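Local atomic coordinates of F-actin-capping protein subunit alpha (Plasmodium berghei, PDB entry 7A0H), a protein that probably binds the barbed, fast-growing ends of actin filaments and blocks subunit exchange there without severing them. Residues E66-C71 with Y80-L85; I58-E63 with R96-T101; N122-Y127 with S160-S165. One frame throughout, in Å; residues are numbered along the deposited sequence.

Contact 1 (E66-C71 with Y80-L85)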
ATOM      1  N   GLU A  66     -17.463  26.181  -3.860  1.00 81.05           N
ATOM      2  CA  GLU A  66     -16.326  26.307  -4.763  1.00 81.43           C
ATOM      3  C   GLU A  66     -15.154  25.459  -4.273  1.00 68.80           C
ATOM      4  O   GLU A  66     -15.158  24.874  -3.178  1.00 60.43           O
ATOM      5  CB  GLU A  66     -15.841  27.760  -4.885  1.00 81.48           C
ATOM      6  CG  GLU A  66     -16.856  28.807  -5.348  1.00 95.01           C
ATOM      7  CD  GLU A  66     -17.291  28.714  -6.801  1.00 93.99           C
ATOM      8  OE1 GLU A  66     -16.731  27.914  -7.608  1.00 76.81           O
ATOM      9  OE2 GLU A  66     -18.219  29.487  -7.134  1.00108.59           O
ATOM     10  N   TYR A  67     -14.163  25.355  -5.145  1.00 57.60           N
ATOM     11  CA  TYR A  67     -12.970  24.601  -4.848  1.00 51.56           C
ATOM     12  C   TYR A  67     -11.800  25.316  -5.519  1.00 63.15           C
ATOM     13  O   TYR A  67     -11.931  25.864  -6.614  1.00 55.79           O
ATOM     14  CB  TYR A  67     -12.984  23.148  -5.358  1.00 54.35           C
ATOM     15  CG  TYR A  67     -13.964  22.252  -4.583  1.00 64.41           C
ATOM     16  CD1 TYR A  67     -13.626  21.699  -3.344  1.00 55.37           C
ATOM     17  CD2 TYR A  67     -15.250  21.975  -5.107  1.00 52.18           C
ATOM     18  CE1 TYR A  67     -14.561  20.919  -2.628  1.00 58.98           C
ATOM     19  CE2 TYR A  67     -16.168  21.228  -4.390  1.00 72.39           C
ATOM     20  CZ  TYR A  67     -15.830  20.701  -3.162  1.00 64.07           C
ATOM     21  OH  TYR A  67     -16.759  19.945  -2.497  1.00 90.71           O
ATOM     22  N   ILE A  68     -10.691  25.315  -4.825  1.00 43.58           N
ATOM     23  CA  ILE A  68      -9.387  25.640  -5.372  1.00 53.93           C
ATOM     24  C   ILE A  68      -8.770  24.300  -5.626  1.00 46.04           C
ATOM     25  O   ILE A  68      -8.908  23.391  -4.792  1.00 52.46           O
ATOM     26  CB  ILE A  68      -8.508  26.447  -4.376  1.00 59.31           C
ATOM     27  CG1 ILE A  68      -9.092  27.822  -4.068  1.00 80.19           C
ATOM     28  CG2 ILE A  68      -7.113  26.588  -4.957  1.00 54.71           C
ATOM     29  CD1 ILE A  68      -9.012  28.742  -5.277  1.00 63.44           C
ATOM     30  N   ILE A  69      -8.088  24.157  -6.754  1.00 43.84           N
ATOM     31  CA  ILE A  69      -7.433  22.893  -7.050  1.00 47.41           C
ATOM     32  C   ILE A  69      -5.939  23.110  -6.995  1.00 53.77           C
ATOM     33  O   ILE A  69      -5.408  23.988  -7.685  1.00 52.08           O
ATOM     34  CB  ILE A  69      -7.841  22.330  -8.398  1.00 51.29           C
ATOM     35  CG1 ILE A  69      -9.353  22.420  -8.613  1.00 47.75           C
ATOM     36  CG2 ILE A  69      -7.407  20.889  -8.438  1.00 47.77           C
ATOM     37  CD1 ILE A  69      -9.702  21.824  -9.904  1.00 49.31           C
ATOM     38  N   ILE A  70      -5.258  22.290  -6.198  1.00 51.47           N
ATOM     39  CA  ILE A  70      -3.857  22.462  -5.955  1.00 46.15           C
ATOM     40  C   ILE A  70      -3.087  21.598  -6.903  1.00 41.60           C
ATOM     41  O   ILE A  70      -3.203  20.379  -6.824  1.00 48.60           O
ATOM     42  CB  ILE A  70      -3.476  22.048  -4.528  1.00 53.41           C
ATOM     43  CG1 ILE A  70      -4.361  22.622  -3.428  1.00 43.04           C
ATOM     44  CG2 ILE A  70      -2.092  22.464  -4.279  1.00 53.19           C
ATOM     45  CD1 ILE A  70      -4.432  24.103  -3.450  1.00 57.08           C
ATOM     46  N   CYS A  71      -2.224  22.189  -7.728  1.00 38.87           N
ATOM     47  CA  CYS A  71      -1.380  21.382  -8.614  1.00 47.69           C
ATOM     48  C   CYS A  71      -0.407  22.347  -9.265  1.00 52.48           C
ATOM     49  O   CYS A  71      -0.618  23.562  -9.197  1.00 45.80           O
ATOM     50  CB  CYS A  71      -2.219  20.681  -9.700  1.00 51.54           C
ATOM     51  SG  CYS A  71      -3.259  21.902 -10.655  1.00 50.94           S
ATOM     52  N   TYR A  80      -2.485  30.063  -5.693  1.00 62.53           N
ATOM     53  CA  TYR A  80      -3.145  29.100  -6.564  1.00 47.25           C
ATOM     54  C   TYR A  80      -4.266  29.828  -7.291  1.00 46.54           C
ATOM     55  O   TYR A  80      -5.097  30.465  -6.649  1.00 43.38           O
ATOM     56  CB  TYR A  80      -3.713  27.892  -5.776  1.00 40.59           C
ATOM     57  CG  TYR A  80      -2.558  27.114  -5.176  1.00 56.48           C
ATOM     58  CD1 TYR A  80      -1.852  26.225  -5.955  1.00 47.59           C
ATOM     59  CD2 TYR A  80      -2.125  27.346  -3.828  1.00 54.88           C
ATOM     60  CE1 TYR A  80      -0.772  25.569  -5.457  1.00 54.94           C
ATOM     61  CE2 TYR A  80      -1.014  26.661  -3.277  1.00 44.07           C
ATOM     62  CZ  TYR A  80      -0.331  25.822  -4.098  1.00 60.01           C
ATOM     63  OH  TYR A  80       0.716  25.182  -3.553  1.00 51.03           O
ATOM     64  N   LEU A  81      -4.353  29.654  -8.621  1.00 59.31           N
ATOM     65  CA  LEU A  81      -5.325  30.413  -9.398  1.00 47.66           C
ATOM     66  C   LEU A  81      -6.647  29.687  -9.385  1.00 50.36           C
ATOM     67  O   LEU A  81      -6.713  28.450  -9.515  1.00 45.52           O
ATOM     68  CB  LEU A  81      -4.875  30.626 -10.845  1.00 52.05           C
ATOM     69  CG  LEU A  81      -5.818  31.449 -11.752  1.00 53.46           C
ATOM     70  CD1 LEU A  81      -5.854  32.927 -11.361  1.00 50.31           C
ATOM     71  CD2 LEU A  81      -5.413  31.306 -13.222  1.00 48.64           C
ATOM     72  N   HIS A  82      -7.679  30.433  -9.174  1.00 43.90           N
ATOM     73  CA  HIS A  82      -8.976  29.948  -9.616  1.00 61.63           C
ATOM     74  C   HIS A  82      -9.337  30.685 -10.931  1.00 49.13           C
ATOM     75  O   HIS A  82      -9.677  31.862 -10.887  1.00 48.73           O
ATOM     76  CB  HIS A  82     -10.018  30.218  -8.541  1.00 53.60           C
ATOM     77  CG  HIS A  82     -11.348  29.594  -8.823  1.00 65.77           C
ATOM     78  ND1 HIS A  82     -12.226  30.111  -9.744  1.00 56.52           N
ATOM     79  CD2 HIS A  82     -11.985  28.562  -8.216  1.00 60.51           C
ATOM     80  CE1 HIS A  82     -13.368  29.443  -9.669  1.00 55.12           C
ATOM     81  NE2 HIS A  82     -13.239  28.483  -8.772  1.00 67.46           N
ATOM     82  N   PRO A  83      -9.237  30.051 -12.097  1.00 56.06           N
ATOM     83  CA  PRO A  83      -9.328  30.810 -13.364  1.00 52.47           C
ATOM     84  C   PRO A  83     -10.714  31.381 -13.680  1.00 52.09           C
ATOM     85  O   PRO A  83     -10.824  32.431 -14.327  1.00 58.01           O
ATOM     86  CB  PRO A  83      -8.852  29.807 -14.417  1.00 45.78           C
ATOM     87  CG  PRO A  83      -8.872  28.500 -13.772  1.00 50.67           C
ATOM     88  CD  PRO A  83      -8.577  28.744 -12.299  1.00 50.40           C
ATOM     89  N   ASN A  84     -11.774  30.775 -13.210  1.00 48.95           N
ATOM     90  CA  ASN A  84     -13.045  31.431 -13.442  1.00 42.94           C
ATOM     91  C   ASN A  84     -13.309  32.599 -12.546  1.00 47.29           C
ATOM     92  O   ASN A  84     -13.871  33.592 -13.007  1.00 59.10           O
ATOM     93  CB  ASN A  84     -14.185  30.439 -13.378  1.00 50.91           C
ATOM     94  CG  ASN A  84     -14.192  29.543 -14.606  1.00 47.68           C
ATOM     95  OD1 ASN A  84     -13.410  29.767 -15.575  1.00 46.78           O
ATOM     96  ND2 ASN A  84     -14.935  28.470 -14.530  1.00 50.44           N
ATOM     97  N   LEU A  85     -13.001  32.499 -11.233  1.00 61.47           N
ATOM     98  CA  LEU A  85     -13.220  33.655 -10.372  1.00 61.32           C
ATOM     99  C   LEU A  85     -12.155  34.734 -10.517  1.00 58.70           C
ATOM    100  O   LEU A  85     -12.388  35.863 -10.056  1.00 58.83           O
ATOM    101  CB  LEU A  85     -13.322  33.234  -8.881  1.00 70.52           C
ATOM    102  CG  LEU A  85     -14.509  32.309  -8.625  1.00 72.35           C
ATOM    103  CD1 LEU A  85     -14.457  31.594  -7.334  1.00 81.39           C
ATOM    104  CD2 LEU A  85     -15.765  33.127  -8.669  1.00 67.54           C
TER
HETATM  105  O   HOH W   1     -14.903  25.901  -8.296  1.00 60.91           O
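With CG beside the backbone N (chi1 -65°), the ring of Tyr80 is set under Ile70, which crosses it obliquely and, bent twice in the same sense, lays its two branches on it. CD1 of Ile70 stands over the centre of the ring, 4.0 Å from the Tyr80 centroid, a CH-pi contact, while Ile70 CG2 meets Tyr80 CE1 at 3.6 Å. Branched isoleucines suit this place because each offers two methyl ends: CG2 of Ile68 presses on Tyr80 CB, and its CD1 lies 3.7 Å from His82 CB. His82 turns the other way, CG anti to the backbone N (chi1 -172°), which carries its ring up to the backbone of Tyr67; CD2 meets the O of Tyr67 edge-on at 3.1 Å. Both imidazole nitrogens are used. Leu85 N donates to His82 ND1 at 2.9 Å, close to the ring plane, and this bond restrains the ring's rotation. At NE2 a bound water, which also accepts from Tyr67 N, donates to Glu66 OE1, bridging imidazole and carboxylate. The phenol of Tyr80 is hydrogen-bonded to Glu54 of helix 39-55. The contact thus packs strand 66-70, paired in its hairpin with strand 58-62, across strand 79-82, whose own sheet continues into strand 87-92.

Contact 2 (I58-E63 with R96-T101)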
ATOM      1  N   ILE A  58      -5.258  17.917  -5.298  1.00 45.68           N
ATOM      2  CA  ILE A  58      -6.081  18.014  -4.098  1.00 42.28           C
ATOM      3  C   ILE A  58      -7.061  19.168  -4.266  1.00 36.84           C
ATOM      4  O   ILE A  58      -6.694  20.273  -4.685  1.00 45.95           O
ATOM      5  CB  ILE A  58      -5.176  18.239  -2.863  1.00 55.45           C
ATOM      6  CG1 ILE A  58      -4.444  16.956  -2.421  1.00 52.55           C
ATOM      7  CG2 ILE A  58      -5.904  18.874  -1.660  1.00 54.08           C
ATOM      8  CD1 ILE A  58      -5.284  15.790  -2.440  1.00 61.41           C
ATOM      9  N   LEU A  59      -8.262  18.964  -3.769  1.00 40.71           N
ATOM     10  CA  LEU A  59      -9.272  19.991  -3.676  1.00 46.72           C
ATOM     11  C   LEU A  59      -9.362  20.652  -2.311  1.00 55.08           C
ATOM     12  O   LEU A  59      -9.629  19.976  -1.319  1.00 55.21           O
ATOM     13  CB  LEU A  59     -10.654  19.387  -3.933  1.00 46.70           C
ATOM     14  CG  LEU A  59     -10.915  18.618  -5.259  1.00 51.27           C
ATOM     15  CD1 LEU A  59     -12.399  18.245  -5.241  1.00 50.62           C
ATOM     16  CD2 LEU A  59     -10.495  19.530  -6.399  1.00 48.49           C
ATOM     17  N   ILE A  60      -9.364  21.974  -2.312  1.00 53.87           N
ATOM     18  CA  ILE A  60      -9.584  22.764  -1.107  1.00 62.27           C
ATOM     19  C   ILE A  60     -10.862  23.559  -1.289  1.00 49.20           C
ATOM     20  O   ILE A  60     -10.987  24.325  -2.235  1.00 52.67           O
ATOM     21  CB  ILE A  60      -8.399  23.695  -0.786  1.00 61.77           C
ATOM     22  CG1 ILE A  60      -7.236  22.793  -0.402  1.00 61.91           C
ATOM     23  CG2 ILE A  60      -8.819  24.634   0.335  1.00 56.30           C
ATOM     24  CD1 ILE A  60      -5.959  23.485  -0.206  1.00 72.99           C
ATOM     25  N   PRO A  61     -11.819  23.400  -0.416  1.00 58.54           N
ATOM     26  CA  PRO A  61     -13.073  24.133  -0.552  1.00 47.51           C
ATOM     27  C   PRO A  61     -12.890  25.617  -0.335  1.00 71.86           C
ATOM     28  O   PRO A  61     -12.145  26.062   0.549  1.00 59.39           O
ATOM     29  CB  PRO A  61     -13.926  23.569   0.596  1.00 77.13           C
ATOM     30  CG  PRO A  61     -13.281  22.312   0.976  1.00 72.00           C
ATOM     31  CD  PRO A  61     -11.826  22.480   0.724  1.00 52.98           C
ATOM     32  N   PHE A  62     -13.642  26.376  -1.114  1.00 72.68           N
ATOM     33  CA  PHE A  62     -13.520  27.821  -1.160  1.00 93.26           C
ATOM     34  C   PHE A  62     -14.922  28.395  -1.100  1.00 85.57           C
ATOM     35  O   PHE A  62     -15.789  27.978  -1.864  1.00 84.94           O
ATOM     36  CB  PHE A  62     -12.746  28.215  -2.434  1.00 77.47           C
ATOM     37  CG  PHE A  62     -12.667  29.666  -2.631  1.00 94.98           C
ATOM     38  CD1 PHE A  62     -12.348  30.486  -1.577  1.00 95.26           C
ATOM     39  CD2 PHE A  62     -12.844  30.213  -3.876  1.00101.16           C
ATOM     40  CE1 PHE A  62     -12.282  31.839  -1.745  1.00 93.99           C
ATOM     41  CE2 PHE A  62     -12.772  31.558  -4.057  1.00 94.31           C
ATOM     42  CZ  PHE A  62     -12.484  32.374  -2.989  1.00114.24           C
ATOM     43  N   GLU A  63     -15.168  29.265  -0.134  1.00105.87           N
ATOM     44  CA  GLU A  63     -16.504  29.839   0.024  1.00113.50           C
ATOM     45  C   GLU A  63     -17.520  28.699   0.061  1.00124.69           C
ATOM     46  O   GLU A  63     -17.200  27.564   0.431  1.00106.12           O
ATOM     47  CB  GLU A  63     -16.752  30.871  -1.053  1.00122.73           C
ATOM     48  CG  GLU A  63     -15.969  32.159  -0.869  1.00158.74           C
ATOM     49  CD  GLU A  63     -16.160  33.144  -2.016  1.00130.37           C
ATOM     50  OE1 GLU A  63     -16.047  32.729  -3.193  1.00132.12           O
ATOM     51  OE2 GLU A  63     -16.434  34.337  -1.747  1.00153.28           O
ATOM     52  N   ARG A  96      -5.507  22.304   4.698  1.00 70.23           N
ATOM     53  CA  ARG A  96      -6.330  22.215   3.483  1.00 70.63           C
ATOM     54  C   ARG A  96      -7.482  23.213   3.550  1.00 60.88           C
ATOM     55  O   ARG A  96      -8.667  22.865   3.477  1.00 71.80           O
ATOM     56  CB  ARG A  96      -6.862  20.798   3.249  1.00 59.29           C
ATOM     57  CG  ARG A  96      -5.785  19.799   2.815  1.00 78.37           C
ATOM     58  CD  ARG A  96      -6.386  18.550   2.188  1.00 79.04           C
ATOM     59  NE  ARG A  96      -5.343  17.600   1.780  1.00 80.85           N
ATOM     60  CZ  ARG A  96      -5.583  16.357   1.340  1.00 80.32           C
ATOM     61  NH1 ARG A  96      -6.838  15.898   1.256  1.00 70.50           N
ATOM     62  NH2 ARG A  96      -4.578  15.576   0.963  1.00 64.68           N
ATOM     63  N   LYS A  97      -7.115  24.474   3.716  1.00 69.07           N
ATOM     64  CA  LYS A  97      -8.092  25.542   3.737  1.00 50.93           C
ATOM     65  C   LYS A  97      -7.508  26.758   3.087  1.00 50.12           C
ATOM     66  O   LYS A  97      -6.290  26.879   2.930  1.00 64.08           O
ATOM     67  CB  LYS A  97      -8.588  25.882   5.142  1.00 63.17           C
ATOM     68  CG  LYS A  97      -7.510  26.410   6.104  1.00 75.65           C
ATOM     69  CD  LYS A  97      -8.156  27.022   7.387  1.00 79.32           C
ATOM     70  CE  LYS A  97      -7.139  27.479   8.428  1.00 70.89           C
ATOM     71  NZ  LYS A  97      -7.867  27.890   9.685  1.00 95.46           N
ATOM     72  N   VAL A  98      -8.409  27.635   2.656  1.00 58.15           N
ATOM     73  CA  VAL A  98      -8.039  28.920   2.108  1.00 64.05           C
ATOM     74  C   VAL A  98      -7.849  29.911   3.255  1.00 52.16           C
ATOM     75  O   VAL A  98      -8.784  30.152   4.034  1.00 66.37           O
ATOM     76  CB  VAL A  98      -9.112  29.424   1.145  1.00 56.40           C
ATOM     77  CG1 VAL A  98      -8.762  30.797   0.632  1.00 55.31           C
ATOM     78  CG2 VAL A  98      -9.237  28.461  -0.025  1.00 63.34           C
ATOM     79  N   ILE A  99      -6.723  30.610   3.251  1.00 60.79           N
ATOM     80  CA  ILE A  99      -6.434  31.576   4.313  1.00 66.37           C
ATOM     81  C   ILE A  99      -6.358  33.001   3.809  1.00 62.32           C
ATOM     82  O   ILE A  99      -6.258  33.917   4.618  1.00 57.89           O
ATOM     83  CB  ILE A  99      -5.139  31.213   5.074  1.00 65.50           C
ATOM     84  CG1 ILE A  99      -3.919  31.149   4.128  1.00 56.26           C
ATOM     85  CG2 ILE A  99      -5.274  29.846   5.651  1.00 56.73           C
ATOM     86  CD1 ILE A  99      -2.528  30.856   4.819  1.00 55.49           C
ATOM     87  N   ASP A 100      -6.389  33.235   2.506  1.00 55.96           N
ATOM     88  CA  ASP A 100      -6.434  34.609   1.993  1.00 60.44           C
ATOM     89  C   ASP A 100      -6.724  34.517   0.496  1.00 59.12           C
ATOM     90  O   ASP A 100      -6.482  33.503  -0.147  1.00 54.04           O
ATOM     91  CB  ASP A 100      -5.105  35.326   2.362  1.00 57.38           C
ATOM     92  CG  ASP A 100      -5.132  36.812   2.145  1.00 68.72           C
ATOM     93  OD1 ASP A 100      -6.150  37.506   2.497  1.00 68.43           O
ATOM     94  OD2 ASP A 100      -4.053  37.290   1.693  1.00 64.93           O
ATOM     95  N   THR A 101      -7.268  35.579  -0.058  1.00 62.51           N
ATOM     96  CA  THR A 101      -7.478  35.595  -1.492  1.00 64.67           C
ATOM     97  C   THR A 101      -7.120  36.967  -2.007  1.00 69.77           C
ATOM     98  O   THR A 101      -7.358  37.969  -1.325  1.00 71.67           O
ATOM     99  CB  THR A 101      -8.897  35.274  -1.886  1.00 68.01           C
ATOM    100  OG1 THR A 101      -9.742  36.214  -1.248  1.00 67.16           O
ATOM    101  CG2 THR A 101      -9.293  33.899  -1.443  1.00 71.14           C
TER
HETATM  102  O   HOH W   2      -8.997  17.002   0.308  1.00 78.21           O
HETATM  103  O   HOH W   3     -11.016  26.860   2.845  1.00 57.71           O
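A beta hairpin, strands 58-62 and 66-70, crosses a separate antiparallel sheet here, and its first strand meets segment 97-101 of strand 97-103, outermost of that sheet within the chain, at 57°, face to face through side chains. Arg96 and Lys97 form a G1 beta bulge, and Arg96 adopts the left-handed backbone conformation. Its side chain runs extended from CG to NE and crosses that of Ile58 at about a right angle, so that the guanidinium lays one flat face on the isoleucine: Ile58 CD1 is 3.5 Å from Arg96 NH2. An arginine serves well in so exposed a place, since its face can rest on hydrocarbon while NH1 makes a weak bond to a water that also bonds weakly to Leu59 O. The CB of Ile60 is directed toward the other strand, and its CG2 sits against backbone, 3.6 Å from Lys97 CA, with Val98 CG2 beside it. Phe62, CG anti to the backbone N (chi1 175°), swings its ring obliquely past Val98 and meets Thr101 tip to tip, CE1 to CG2 at 3.6 Å. Between the two backbones a water gives a hydrogen bond to Pro61 O and accepts one from Val98 N, each 2.7 Å long.

Contact 3 (N122-Y127 with S160-S165)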
ATOM      1  N   ASN A 122     -16.709  25.985 -20.514  1.00 42.49           N
ATOM      2  CA  ASN A 122     -18.142  25.696 -20.656  1.00 47.80           C
ATOM      3  C   ASN A 122     -18.419  24.293 -21.166  1.00 39.72           C
ATOM      4  O   ASN A 122     -19.335  23.621 -20.676  1.00 40.68           O
ATOM      5  CB  ASN A 122     -18.789  26.676 -21.632  1.00 52.00           C
ATOM      6  CG  ASN A 122     -18.582  28.075 -21.181  1.00 59.29           C
ATOM      7  OD1 ASN A 122     -18.170  28.271 -20.018  1.00 55.24           O
ATOM      8  ND2 ASN A 122     -18.840  29.037 -22.036  1.00 42.82           N
ATOM      9  N   LYS A 123     -17.632  23.824 -22.131  1.00 39.08           N
ATOM     10  CA  LYS A 123     -17.888  22.482 -22.650  1.00 32.91           C
ATOM     11  C   LYS A 123     -17.503  21.426 -21.595  1.00 54.47           C
ATOM     12  O   LYS A 123     -18.178  20.392 -21.481  1.00 41.49           O
ATOM     13  CB  LYS A 123     -17.030  22.205 -23.883  1.00 38.34           C
ATOM     14  CG  LYS A 123     -17.331  23.027 -25.127  1.00 45.27           C
ATOM     15  CD  LYS A 123     -18.808  23.228 -25.345  1.00 45.27           C
ATOM     16  CE  LYS A 123     -19.063  24.157 -26.594  1.00 44.22           C
ATOM     17  NZ  LYS A 123     -20.565  24.315 -26.720  1.00 50.12           N
ATOM     18  N   LEU A 124     -16.416  21.696 -20.813  1.00 46.32           N
ATOM     19  CA  LEU A 124     -15.988  20.776 -19.735  1.00 33.86           C
ATOM     20  C   LEU A 124     -17.060  20.679 -18.693  1.00 32.62           C
ATOM     21  O   LEU A 124     -17.502  19.599 -18.337  1.00 44.52           O
ATOM     22  CB  LEU A 124     -14.701  21.229 -19.077  1.00 43.19           C
ATOM     23  CG  LEU A 124     -13.995  20.194 -18.157  1.00 50.70           C
ATOM     24  CD1 LEU A 124     -13.448  18.925 -18.876  1.00 44.54           C
ATOM     25  CD2 LEU A 124     -12.801  20.924 -17.451  1.00 38.00           C
ATOM     26  N   LYS A 125     -17.610  21.795 -18.292  1.00 38.82           N
ATOM     27  CA  LYS A 125     -18.706  21.698 -17.342  1.00 43.40           C
ATOM     28  C   LYS A 125     -19.922  20.992 -17.925  1.00 51.29           C
ATOM     29  O   LYS A 125     -20.576  20.195 -17.229  1.00 54.08           O
ATOM     30  CB  LYS A 125     -19.065  23.100 -16.817  1.00 44.33           C
ATOM     31  CG  LYS A 125     -17.854  23.560 -15.803  1.00 42.07           C
ATOM     32  CD  LYS A 125     -18.074  24.801 -15.036  1.00 69.14           C
ATOM     33  CE  LYS A 125     -16.780  25.189 -14.309  1.00 70.08           C
ATOM     34  NZ  LYS A 125     -16.399  24.255 -13.195  1.00 55.39           N
ATOM     35  N   GLU A 126     -20.258  21.257 -19.195  1.00 49.01           N
ATOM     36  CA  GLU A 126     -21.446  20.610 -19.755  1.00 40.41           C
ATOM     37  C   GLU A 126     -21.233  19.113 -19.790  1.00 35.25           C
ATOM     38  O   GLU A 126     -22.131  18.307 -19.460  1.00 37.24           O
ATOM     39  CB  GLU A 126     -21.751  21.188 -21.152  1.00 48.22           C
ATOM     40  CG  GLU A 126     -22.838  20.470 -21.963  1.00 66.90           C
ATOM     41  CD  GLU A 126     -23.055  21.051 -23.404  1.00 75.49           C
ATOM     42  OE1 GLU A 126     -22.094  21.061 -24.240  1.00 55.36           O
ATOM     43  OE2 GLU A 126     -24.201  21.495 -23.672  1.00 79.27           O
ATOM     44  N   TYR A 127     -20.011  18.724 -20.130  1.00 34.29           N
ATOM     45  CA  TYR A 127     -19.683  17.336 -20.281  1.00 42.40           C
ATOM     46  C   TYR A 127     -19.912  16.602 -18.965  1.00 47.82           C
ATOM     47  O   TYR A 127     -20.545  15.528 -18.924  1.00 50.00           O
ATOM     48  CB  TYR A 127     -18.234  17.273 -20.738  1.00 33.82           C
ATOM     49  CG  TYR A 127     -17.634  15.888 -20.558  1.00 45.15           C
ATOM     50  CD1 TYR A 127     -18.057  14.871 -21.328  1.00 40.41           C
ATOM     51  CD2 TYR A 127     -16.618  15.602 -19.558  1.00 47.34           C
ATOM     52  CE1 TYR A 127     -17.526  13.592 -21.235  1.00 39.46           C
ATOM     53  CE2 TYR A 127     -16.061  14.372 -19.460  1.00 35.64           C
ATOM     54  CZ  TYR A 127     -16.567  13.317 -20.285  1.00 41.48           C
ATOM     55  OH  TYR A 127     -16.108  12.036 -20.125  1.00 40.44           O
ATOM     56  N   SER A 160     -13.990  20.789 -11.667  1.00 42.35           N
ATOM     57  CA  SER A 160     -13.364  20.848 -12.978  1.00 47.43           C
ATOM     58  C   SER A 160     -12.942  22.290 -13.235  1.00 43.05           C
ATOM     59  O   SER A 160     -13.635  23.228 -12.813  1.00 46.53           O
ATOM     60  CB  SER A 160     -14.323  20.441 -14.137  1.00 40.98           C
ATOM     61  OG  SER A 160     -15.553  21.245 -14.103  1.00 47.19           O
ATOM     62  N   SER A 161     -11.922  22.455 -14.084  1.00 35.65           N
ATOM     63  CA  SER A 161     -11.379  23.787 -14.246  1.00 42.68           C
ATOM     64  C   SER A 161     -10.630  23.809 -15.538  1.00 37.55           C
ATOM     65  O   SER A 161     -10.122  22.779 -15.931  1.00 37.47           O
ATOM     66  CB  SER A 161     -10.397  24.121 -13.066  1.00 45.53           C
ATOM     67  OG  SER A 161      -9.894  25.411 -13.293  1.00 55.65           O
ATOM     68  N   VAL A 162     -10.481  24.969 -16.167  1.00 45.39           N
ATOM     69  CA  VAL A 162      -9.562  25.055 -17.298  1.00 35.53           C
ATOM     70  C   VAL A 162      -8.610  26.232 -17.066  1.00 44.87           C
ATOM     71  O   VAL A 162      -9.058  27.354 -16.754  1.00 42.19           O
ATOM     72  CB  VAL A 162     -10.276  25.203 -18.674  1.00 44.56           C
ATOM     73  CG1 VAL A 162      -9.217  25.157 -19.754  1.00 36.13           C
ATOM     74  CG2 VAL A 162     -11.267  23.969 -19.042  1.00 35.28           C
ATOM     75  N   TYR A 163      -7.303  25.984 -17.285  1.00 39.64           N
ATOM     76  CA  TYR A 163      -6.245  26.963 -17.061  1.00 49.93           C
ATOM     77  C   TYR A 163      -5.529  27.324 -18.355  1.00 46.81           C
ATOM     78  O   TYR A 163      -5.243  26.450 -19.179  1.00 51.22           O
ATOM     79  CB  TYR A 163      -5.117  26.438 -16.044  1.00 49.50           C
ATOM     80  CG  TYR A 163      -5.655  25.924 -14.748  1.00 47.12           C
ATOM     81  CD1 TYR A 163      -5.781  26.774 -13.626  1.00 51.00           C
ATOM     82  CD2 TYR A 163      -6.111  24.640 -14.654  1.00 42.15           C
ATOM     83  CE1 TYR A 163      -6.352  26.337 -12.443  1.00 47.47           C
ATOM     84  CE2 TYR A 163      -6.642  24.155 -13.445  1.00 45.62           C
ATOM     85  CZ  TYR A 163      -6.758  24.982 -12.348  1.00 49.39           C
ATOM     86  OH  TYR A 163      -7.321  24.501 -11.156  1.00 49.74           O
ATOM     87  N   ALA A 164      -5.158  28.590 -18.509  1.00 55.07           N
ATOM     88  CA  ALA A 164      -4.538  29.012 -19.767  1.00 60.02           C
ATOM     89  C   ALA A 164      -3.248  29.769 -19.534  1.00 62.17           C
ATOM     90  O   ALA A 164      -3.178  30.624 -18.637  1.00 56.13           O
ATOM     91  CB  ALA A 164      -5.438  29.939 -20.546  1.00 57.01           C
ATOM     92  N   SER A 165      -2.240  29.471 -20.359  1.00 55.13           N
ATOM     93  CA  SER A 165      -0.976  30.206 -20.303  1.00 59.24           C
ATOM     94  C   SER A 165      -0.440  30.317 -21.717  1.00 57.93           C
ATOM     95  O   SER A 165      -0.901  29.615 -22.634  1.00 59.25           O
ATOM     96  CB  SER A 165       0.065  29.535 -19.360  1.00 46.01           C
ATOM     97  OG  SER A 165       0.210  28.139 -19.706  1.00 63.36           O
TER
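Two neighbouring helix residues, Leu124 and Lys125, grip the strand at Ser160, one through carbon and the other through charge. Leu124 points at the strand with CG anti to the backbone N, and its CD2 methyl does the touching. It sits 3.7 Å from Ser160 CB, 3.6 Å from the carbonyl O of Ser161 and 3.8 Å from Val162 CG2, wedged between the two side chains that the strand turns to the helix. The CB of Lys125 leaves the helix to one side of the strand; the chain runs extended to CE and then bends at its last torsion (chi4 -69°), which folds NZ back over Ser160. There the ammonium donates to two acceptors of the same residue, the carbonyl O at 3.0 Å and the hydroxyl OG at 3.3 Å. The first bond comes from above the carbonyl plane. Ser160 can offer both oxygens to one side because its OG occupies the crowded position between backbone N and carbonyl carbon (chi1 54°).

Farther out, helix segment 122-127 runs nearly antiparallel to strand segment 160-165, at 163°. Ser160 and Val162 turn their side chains toward the helix, the serine offering CB and OG, the valine a methyl. Ile177 of the adjacent strand 170-183 extends the apolar floor under Leu124, while Cys120, one turn earlier in the helix, adds to the packing on Val162. Arg117 of the same helix bonds to Val162 O. Beside the apolar contact, then, the exposed lysine keeps its hydrocarbon chain next to Ser160 while two neutral oxygens solvate its ammonium, probably spreading part of the charge's field over the serine's dipoles.

Overall arrangement
Contacts 1 and 2 form one layered unit, their centres about 9 Å apart. The hairpin of strands 58-62 and 66-70 supplies a segment to each, its strands joined by probable hydrogen bonds such as Ile68 N to Ile60 O (2.8 Å), and both strands pack on the sheet that holds strands 79-82 and 97-103. Contact 3, where helix 112-131 lies on the long five-stranded sheet, is centred about 12 Å from contact 1 and touches it through Pro83, whose CD is 3.3 Å from Tyr163 CE1. Contact 2 does not touch contact 3: their nearest atoms are about 6 Å apart. Contact 1 therefore connects the smaller sheets to strand 154-167, outermost of the large sheet within this chain.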